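Local coordinates for kelch domain-containing protein (PDB 5C86) that oxidises alcohols, probably to aldehydes with reduction of dioxygen at a copper site, as a fungal member of the AA5 galactose oxidase and glyoxal oxidase family, at residues 17-22 / 26-31; 269-274 / 313-318; 447-452 / 476-481. One frame throughout, in Å; residues are numbered along the deposited sequence.

Contact 1 of 3, residues 17-22 / 26-31; sequences VAVALV and GNLLVW
A18 sets its methyl over the face of the W31 indole. CB lies 3.6 Å from the centroid of the five-membered ring, 19° off the ring normal, a CH-pi contact. W31 places CG between its backbone N and carbonyl carbon (chi1 69°). This folds the indole back across the neighbouring strand, and A20 CB comes near the ring edge. W31 NE1 donates a hydrogen bond to M71 O. On the face of A20 and L29, V22 CG2 meets L29 CB at 4.1 Å.

On the face of V19 and V30, V19 CG1 packs 3.6 Å from V30 CG1. L21 has CG anti to its backbone N (chi1 -177°), and its CD1 bends over the turn to 3.3 Å from G26 O.

A18 and W31 are hydrogen-bonded both ways, as are A20 and L29. The turn closes with V22 N to N27 O at 2.9 Å and G26 N to V22 O. The N27 amide hydrogen-bonds E104 OE2 through ND2 and V54 N through OD1.

V17, just before strand 18-21, lies close to H335 and H423, copper ligands in another structure but without copper here. The motif is a buried antiparallel beta hairpin beginning beside the copper site.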
loop_
_atom_site.group_PDB
_atom_site.type_symbol
_atom_site.label_atom_id
_atom_site.label_comp_id
_atom_site.label_asym_id
_atom_site.label_seq_id
_atom_site.Cartn_x
_atom_site.Cartn_y
_atom_site.Cartn_z
ATOM N N VAL A 17 -11.006 -0.020 8.112
ATOM C CA VAL A 17 -11.084 -0.725 6.859
ATOM C C VAL A 17 -10.143 -0.081 5.804
ATOM O O VAL A 17 -9.782 -0.728 4.802
ATOM C CB VAL A 17 -12.555 -0.764 6.360
ATOM C CG1 VAL A 17 -12.699 -1.328 4.968
ATOM C CG2 VAL A 17 -13.356 -1.575 7.398
ATOM N N ALA A 18 -9.846 1.164 5.986
ATOM C CA ALA A 18 -8.924 1.908 5.133
ATOM C C ALA A 18 -8.008 2.601 6.108
ATOM O O ALA A 18 -8.462 3.189 7.116
ATOM C CB ALA A 18 -9.632 2.855 4.242
ATOM N N VAL A 19 -6.700 2.649 5.796
ATOM C CA VAL A 19 -5.731 3.307 6.649
ATOM C C VAL A 19 -4.701 4.030 5.818
ATOM O O VAL A 19 -4.424 3.597 4.685
ATOM C CB VAL A 19 -5.024 2.389 7.615
ATOM C CG1 VAL A 19 -6.016 1.631 8.513
ATOM C CG2 VAL A 19 -4.109 1.383 6.920
ATOM N N ALA A 20 -4.144 5.114 6.372
ATOM C CA ALA A 20 -3.123 5.911 5.656
ATOM C C ALA A 20 -2.118 6.396 6.639
ATOM O O ALA A 20 -2.489 6.797 7.767
ATOM C CB ALA A 20 -3.707 7.087 4.958
ATOM N N LEU A 21 -0.849 6.396 6.257
ATOM C CA LEU A 21 0.196 6.969 7.133
ATOM C C LEU A 21 0.295 8.422 6.802
ATOM O O LEU A 21 0.418 8.807 5.654
ATOM C CB LEU A 21 1.545 6.270 6.896
ATOM C CG LEU A 21 2.649 6.761 7.813
ATOM C CD1 LEU A 21 2.442 6.232 9.167
ATOM C CD2 LEU A 21 3.963 6.254 7.308
ATOM N N VAL A 22 0.195 9.295 7.823
ATOM C CA VAL A 22 0.220 10.722 7.592
ATOM C C VAL A 22 1.713 11.193 7.431
ATOM O O VAL A 22 2.539 10.953 8.315
ATOM C CB VAL A 22 -0.424 11.430 8.787
ATOM C CG1 VAL A 22 -0.371 12.921 8.586
ATOM C CG2 VAL A 22 -1.891 10.930 8.998
ATOM N N GLY A 26 3.773 10.873 10.854
ATOM C CA GLY A 26 3.659 9.456 10.985
ATOM C C GLY A 26 2.472 8.903 11.777
ATOM O O GLY A 26 2.463 7.768 12.141
ATOM N N ASN A 27 1.475 9.753 12.046
ATOM C CA ASN A 27 0.275 9.273 12.692
ATOM C C ASN A 27 -0.478 8.319 11.719
ATOM O O ASN A 27 -0.313 8.371 10.513
ATOM C CB ASN A 27 -0.501 10.504 13.176
ATOM C CG ASN A 27 0.239 11.213 14.298
ATOM O OD1 ASN A 27 0.917 10.568 15.094
ATOM N ND2 ASN A 27 -0.001 12.511 14.428
ATOM N N LEU A 28 -1.356 7.537 12.282
ATOM C CA LEU A 28 -2.166 6.583 11.452
ATOM C C LEU A 28 -3.621 7.074 11.389
ATOM O O LEU A 28 -4.330 7.114 12.424
ATOM C CB LEU A 28 -2.139 5.233 12.084
ATOM C CG LEU A 28 -2.763 4.071 11.253
ATOM C CD1 LEU A 28 -1.941 3.757 9.971
ATOM C CD2 LEU A 28 -2.906 2.888 12.174
ATOM N N LEU A 29 -3.996 7.405 10.203
ATOM C CA LEU A 29 -5.388 7.831 9.894
ATOM C C LEU A 29 -6.195 6.644 9.401
ATOM O O LEU A 29 -5.753 5.951 8.478
ATOM C CB LEU A 29 -5.461 8.933 8.852
ATOM C CG LEU A 29 -6.802 9.570 8.437
ATOM C CD1 LEU A 29 -7.406 10.299 9.603
ATOM C CD2 LEU A 29 -6.557 10.529 7.332
ATOM N N VAL A 30 -7.344 6.398 10.015
ATOM C CA VAL A 30 -8.205 5.293 9.617
ATOM C C VAL A 30 -9.605 5.807 9.243
ATOM O O VAL A 30 -10.065 6.826 9.814
ATOM C CB VAL A 30 -8.262 4.199 10.658
ATOM C CG1 VAL A 30 -6.890 3.898 11.226
ATOM C CG2 VAL A 30 -9.252 4.528 11.800
ATOM N N TRP A 31 -10.288 5.082 8.374
ATOM C CA TRP A 31 -11.692 5.426 8.117
ATOM C C TRP A 31 -12.491 4.202 7.742
ATOM O O TRP A 31 -11.982 3.189 7.307
ATOM C CB TRP A 31 -11.873 6.497 7.082
ATOM C CG TRP A 31 -11.549 6.209 5.635
ATOM C CD1 TRP A 31 -12.407 5.718 4.712
ATOM C CD2 TRP A 31 -10.302 6.428 4.951
ATOM N NE1 TRP A 31 -11.832 5.658 3.490
ATOM C CE2 TRP A 31 -10.518 6.064 3.617
ATOM C CE3 TRP A 31 -9.030 6.882 5.346
ATOM C CZ2 TRP A 31 -9.527 6.140 2.618
ATOM C CZ3 TRP A 31 -8.013 6.965 4.350
ATOM C CH2 TRP A 31 -8.294 6.625 3.001
#

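Contact 2 of 3, residues 269-274 / 313-318; sequences QKLANG and ELFDPA
L271 holds CG anti to its carbonyl carbon (chi1 -53°), and F315 holds CG anti to its backbone N (chi1 175°). These two rotations send the side chains toward each other. L271 CD1 ends 3.5 Å from F315 CZ and 3.9 Å from F315 CE1. One methyl therefore meets the far end of the ring. The leucine branch and the ring approach at a slant, and this meeting is apolar.

A second, looser approach lies at the other end. E313 stretches its chain out beyond CG, bringing OE2 to 3.8 Å from G274 C. The carboxylate's polar partners follow just after G274. OE2 accepts from K275 N, and OE1 forms a salt bridge with R278. A carboxylate from one sheet thus holds the loop that leaves the other.

F315 is also stacked with F237 and meets F322 at about 45°, which helps keep its ring in place. L271 packs on A254 and I256 of strand 254-258. Strand 267-270 is an outermost strand of its four-stranded sheet. Strand 313-316 is an inner strand of the next sheet, between 291-294 and 321-324. The contact joins two successive blades of the beta-propeller.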
loop_
_atom_site.group_PDB
_atom_site.type_symbol
_atom_site.label_atom_id
_atom_site.label_comp_id
_atom_site.label_asym_id
_atom_site.label_seq_id
_atom_site.Cartn_x
_atom_site.Cartn_y
_atom_site.Cartn_z
ATOM N N GLN A 269 9.290 -15.368 -11.987
ATOM C CA GLN A 269 9.915 -16.474 -11.283
ATOM C C GLN A 269 9.001 -17.046 -10.194
ATOM O O GLN A 269 8.584 -16.346 -9.301
ATOM C CB GLN A 269 11.227 -15.988 -10.590
ATOM C CG GLN A 269 11.992 -17.087 -9.889
ATOM C CD GLN A 269 12.393 -18.128 -10.913
ATOM O OE1 GLN A 269 13.044 -17.781 -11.923
ATOM N NE2 GLN A 269 11.932 -19.374 -10.728
ATOM N N LYS A 270 8.641 -18.284 -10.318
ATOM C CA LYS A 270 7.940 -18.996 -9.246
ATOM C C LYS A 270 8.789 -19.368 -8.102
ATOM O O LYS A 270 9.918 -19.882 -8.228
ATOM C CB LYS A 270 7.254 -20.209 -9.841
ATOM C CG LYS A 270 6.321 -20.968 -8.892
ATOM C CD LYS A 270 5.520 -22.018 -9.656
ATOM C CE LYS A 270 4.556 -22.763 -8.727
ATOM N NZ LYS A 270 3.440 -22.045 -7.960
ATOM N N LEU A 271 8.325 -19.147 -6.860
ATOM C CA LEU A 271 9.004 -19.484 -5.694
ATOM C C LEU A 271 8.274 -20.701 -5.074
ATOM O O LEU A 271 7.154 -21.064 -5.518
ATOM C CB LEU A 271 8.889 -18.358 -4.657
ATOM C CG LEU A 271 9.313 -16.963 -5.225
ATOM C CD1 LEU A 271 8.622 -15.805 -4.552
ATOM C CD2 LEU A 271 10.814 -16.954 -5.043
ATOM N N ALA A 272 8.885 -21.297 -4.068
ATOM C CA ALA A 272 8.226 -22.293 -3.254
ATOM C C ALA A 272 6.983 -21.614 -2.662
ATOM O O ALA A 272 7.027 -20.413 -2.296
ATOM C CB ALA A 272 9.117 -22.824 -2.169
ATOM N N ASN A 273 5.888 -22.345 -2.583
ATOM C CA ASN A 273 4.699 -21.768 -1.978
ATOM C C ASN A 273 4.922 -21.406 -0.548
ATOM O O ASN A 273 5.715 -22.024 0.190
ATOM C CB ASN A 273 3.555 -22.769 -2.037
ATOM C CG ASN A 273 2.899 -22.813 -3.392
ATOM O OD1 ASN A 273 3.538 -22.780 -4.442
ATOM N ND2 ASN A 273 1.550 -22.786 -3.385
ATOM N N GLY A 274 4.169 -20.430 -0.034
ATOM C CA GLY A 274 4.190 -20.132 1.351
ATOM C C GLY A 274 3.423 -21.261 2.124
ATOM O O GLY A 274 2.823 -22.136 1.522
ATOM N N GLU A 313 3.490 -14.560 7.799
ATOM C CA GLU A 313 4.769 -14.998 7.297
ATOM C C GLU A 313 5.635 -13.849 6.919
ATOM O O GLU A 313 5.182 -12.864 6.407
ATOM C CB GLU A 313 4.584 -15.980 6.142
ATOM C CG GLU A 313 4.085 -17.370 6.629
ATOM C CD GLU A 313 3.720 -18.274 5.447
ATOM O OE1 GLU A 313 2.594 -18.099 4.830
ATOM O OE2 GLU A 313 4.603 -19.120 5.026
ATOM N N LEU A 314 6.915 -13.996 7.217
ATOM C CA LEU A 314 7.982 -13.066 6.848
ATOM C C LEU A 314 8.675 -13.629 5.627
ATOM O O LEU A 314 9.174 -14.746 5.651
ATOM C CB LEU A 314 8.948 -12.900 8.018
ATOM C CG LEU A 314 10.047 -11.906 7.795
ATOM C CD1 LEU A 314 9.588 -10.513 7.463
ATOM C CD2 LEU A 314 10.884 -11.902 9.096
ATOM N N PHE A 315 8.647 -12.893 4.508
ATOM C CA PHE A 315 9.250 -13.379 3.268
ATOM C C PHE A 315 10.541 -12.600 2.994
ATOM O O PHE A 315 10.582 -11.396 3.105
ATOM C CB PHE A 315 8.305 -13.153 2.102
ATOM C CG PHE A 315 8.870 -13.511 0.750
ATOM C CD1 PHE A 315 9.053 -14.825 0.388
ATOM C CD2 PHE A 315 9.257 -12.523 -0.141
ATOM C CE1 PHE A 315 9.524 -15.122 -0.865
ATOM C CE2 PHE A 315 9.759 -12.814 -1.386
ATOM C CZ PHE A 315 9.911 -14.141 -1.732
ATOM N N ASP A 316 11.619 -13.317 2.600
ATOM C CA ASP A 316 12.906 -12.717 2.288
ATOM C C ASP A 316 13.117 -12.847 0.797
ATOM O O ASP A 316 13.372 -13.929 0.324
ATOM C CB ASP A 316 14.035 -13.388 3.083
ATOM C CG ASP A 316 15.398 -12.797 2.778
ATOM O OD1 ASP A 316 15.524 -11.992 1.794
ATOM O OD2 ASP A 316 16.271 -13.146 3.640
ATOM N N PRO A 317 12.986 -11.807 0.027
ATOM C CA PRO A 317 13.114 -11.946 -1.438
ATOM C C PRO A 317 14.513 -12.319 -1.875
ATOM O O PRO A 317 14.602 -12.838 -2.958
ATOM C CB PRO A 317 12.752 -10.549 -1.965
ATOM C CG PRO A 317 11.963 -9.947 -0.866
ATOM C CD PRO A 317 12.584 -10.429 0.408
ATOM N N ALA A 318 15.545 -12.100 -1.086
ATOM C CA ALA A 318 16.905 -12.490 -1.509
ATOM C C ALA A 318 17.026 -13.969 -1.574
ATOM O O ALA A 318 17.652 -14.509 -2.551
ATOM C CB ALA A 318 17.945 -11.948 -0.604
#

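Contact 3 of 3, residues 447-452 / 476-481; sequences VNVPND and QFFKVT
V449 faces both F478 and V480. Its CG1 meets V480 CG2 at 4.0 Å, the two valines reaching tip to tip. Its other methyl, CG2, lies 4.2 Å from F478 CE2, approaching the ring obliquely. One branched side chain thus divides its two methyls between two partners on strand 476-481.

V449 CG1 is anti to the backbone N (chi1 174°), while CG2 sits beside that N and is directed to the F478 ring. F478 and V480 are two residues apart on an extended strand, and both point toward 447-452. K479, between them, takes its ammonium to a salt bridge with D81.

The next shell surrounds these groups. V449 also packs on V395 and A456, and its backbone is hydrogen-bonded to A399. F478 rests against I401 and L463, and V480 against Y461. T481 O is hydrogen-bonded to the Y453 hydroxyl, which links the strand to the chain after D452.

The contact lies within the galactose oxidase-like early set domain. Strand 444-448 pairs with 400-405 and 431-438. Strand 476-481 runs antiparallel to 459-466 and parallel to 394-396. The apolar cluster lies between these two strand groups, as in the core of a beta sandwich.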
loop_
_atom_site.group_PDB
_atom_site.type_symbol
_atom_site.label_atom_id
_atom_site.label_comp_id
_atom_site.label_asym_id
_atom_site.label_seq_id
_atom_site.Cartn_x
_atom_site.Cartn_y
_atom_site.Cartn_z
ATOM N N VAL A 447 23.580 9.862 -0.158
ATOM C CA VAL A 447 22.857 9.022 -1.107
ATOM C C VAL A 447 22.371 9.889 -2.242
ATOM O O VAL A 447 22.306 11.122 -2.125
ATOM C CB VAL A 447 21.618 8.327 -0.439
ATOM C CG1 VAL A 447 22.062 7.393 0.647
ATOM C CG2 VAL A 447 20.547 9.324 0.056
ATOM N N ASN A 448 21.956 9.249 -3.332
ATOM C CA ASN A 448 21.236 10.014 -4.333
ATOM C C ASN A 448 19.892 9.331 -4.572
ATOM O O ASN A 448 19.788 8.110 -4.743
ATOM C CB ASN A 448 21.963 10.013 -5.687
ATOM C CG ASN A 448 23.238 10.782 -5.731
ATOM O OD1 ASN A 448 23.640 11.527 -4.804
ATOM N ND2 ASN A 448 23.876 10.665 -6.884
ATOM N N VAL A 449 18.880 10.158 -4.754
ATOM C CA VAL A 449 17.568 9.658 -5.179
ATOM C C VAL A 449 17.680 9.116 -6.611
ATOM O O VAL A 449 18.349 9.784 -7.376
ATOM C CB VAL A 449 16.547 10.752 -5.121
ATOM C CG1 VAL A 449 15.223 10.292 -5.687
ATOM C CG2 VAL A 449 16.361 11.191 -3.683
ATOM N N PRO A 450 17.048 7.995 -6.957
ATOM C CA PRO A 450 17.079 7.532 -8.310
ATOM C C PRO A 450 16.706 8.647 -9.323
ATOM O O PRO A 450 15.871 9.478 -9.090
ATOM C CB PRO A 450 16.013 6.451 -8.336
ATOM C CG PRO A 450 16.079 5.878 -6.921
ATOM C CD PRO A 450 16.346 7.039 -6.070
ATOM N N ASN A 451 17.398 8.600 -10.496
ATOM C CA ASN A 451 17.039 9.573 -11.497
ATOM C C ASN A 451 15.764 9.370 -12.248
ATOM O O ASN A 451 15.232 10.334 -12.811
ATOM C CB ASN A 451 18.192 9.607 -12.492
ATOM C CG ASN A 451 19.172 10.660 -12.163
ATOM O OD1 ASN A 451 18.863 11.866 -12.144
ATOM N ND2 ASN A 451 20.421 10.208 -11.909
ATOM N N ASP A 452 15.187 8.198 -12.240
ATOM C CA ASP A 452 14.028 7.910 -13.039
ATOM C C ASP A 452 12.788 8.027 -12.130
ATOM O O ASP A 452 12.662 7.302 -11.108
ATOM C CB ASP A 452 14.134 6.466 -13.553
ATOM C CG ASP A 452 13.209 6.199 -14.721
ATOM O OD1 ASP A 452 12.036 6.572 -14.671
ATOM O OD2 ASP A 452 13.721 5.615 -15.729
ATOM N N GLN A 476 13.029 9.254 8.900
ATOM C CA GLN A 476 12.766 10.678 8.650
ATOM C C GLN A 476 12.036 10.829 7.351
ATOM O O GLN A 476 12.299 10.094 6.398
ATOM C CB GLN A 476 14.058 11.523 8.639
ATOM C CG GLN A 476 14.771 11.503 9.988
ATOM C CD GLN A 476 13.885 11.945 11.159
ATOM O OE1 GLN A 476 13.100 12.914 11.071
ATOM N NE2 GLN A 476 14.052 11.264 12.288
ATOM N N PHE A 477 11.137 11.787 7.299
ATOM C CA PHE A 477 10.330 11.982 6.083
ATOM C C PHE A 477 10.980 12.939 5.132
ATOM O O PHE A 477 11.579 13.947 5.531
ATOM C CB PHE A 477 8.936 12.505 6.444
ATOM C CG PHE A 477 8.077 11.524 7.109
ATOM C CD1 PHE A 477 7.284 10.696 6.358
ATOM C CD2 PHE A 477 8.045 11.362 8.500
ATOM C CE1 PHE A 477 6.487 9.771 6.958
ATOM C CE2 PHE A 477 7.195 10.442 9.108
ATOM C CZ PHE A 477 6.394 9.624 8.324
ATOM N N PHE A 478 10.817 12.708 3.846
ATOM C CA PHE A 478 11.221 13.643 2.857
ATOM C C PHE A 478 10.364 13.435 1.612
ATOM O O PHE A 478 9.729 12.393 1.487
ATOM C CB PHE A 478 12.725 13.585 2.473
ATOM C CG PHE A 478 13.115 12.361 1.663
ATOM C CD1 PHE A 478 13.244 11.121 2.291
ATOM C CD2 PHE A 478 13.305 12.439 0.296
ATOM C CE1 PHE A 478 13.619 10.001 1.563
ATOM C CE2 PHE A 478 13.650 11.303 -0.434
ATOM C CZ PHE A 478 13.828 10.126 0.198
ATOM N N LYS A 479 10.401 14.373 0.656
ATOM C CA LYS A 479 9.663 14.203 -0.605
ATOM C C LYS A 479 10.498 14.318 -1.836
ATOM O O LYS A 479 11.461 15.107 -1.870
ATOM C CB LYS A 479 8.402 15.077 -0.671
ATOM C CG LYS A 479 8.603 16.535 -0.661
ATOM C CD LYS A 479 7.245 17.277 -0.908
ATOM C CE LYS A 479 7.485 18.773 -1.051
ATOM N NZ LYS A 479 6.198 19.478 -1.357
ATOM N N VAL A 480 10.102 13.553 -2.822
ATOM C CA VAL A 480 10.661 13.589 -4.127
ATOM C C VAL A 480 9.742 14.459 -4.938
ATOM O O VAL A 480 8.524 14.164 -5.048
ATOM C CB VAL A 480 10.790 12.186 -4.731
ATOM C CG1 VAL A 480 11.168 12.226 -6.161
ATOM C CG2 VAL A 480 11.750 11.331 -3.936
ATOM N N THR A 481 10.329 15.553 -5.471
ATOM C CA THR A 481 9.543 16.559 -6.193
ATOM C C THR A 481 9.772 16.431 -7.681
ATOM O O THR A 481 10.801 16.016 -8.120
ATOM C CB THR A 481 9.943 17.999 -5.808
ATOM O OG1 THR A 481 11.343 18.171 -6.082
ATOM C CG2 THR A 481 9.709 18.281 -4.385
#

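In the fold
Contacts 1, 2 and 3 follow in that order along the chain. Contacts 1 and 2 lie on opposite sides of the chain's centre, their own centres 28 Å apart. Contact 2 joins two successive propeller blades and stays about 17 Å, nearest atoms, from either of the others. Contact 3 belongs to the C-terminal early set domain. Contacts 1 and 3 touch: F477 CZ lies 3.8 Å from G26 CA, at the hairpin turn. Strand 412-422 also pairs with both 18-21 and 459-466, the neighbour of 476-481. The C-terminal domain is thus joined to the hairpin beside the copper site, which holds no metal in this model. H423, its ligand in another structure, directly follows strand 412-422.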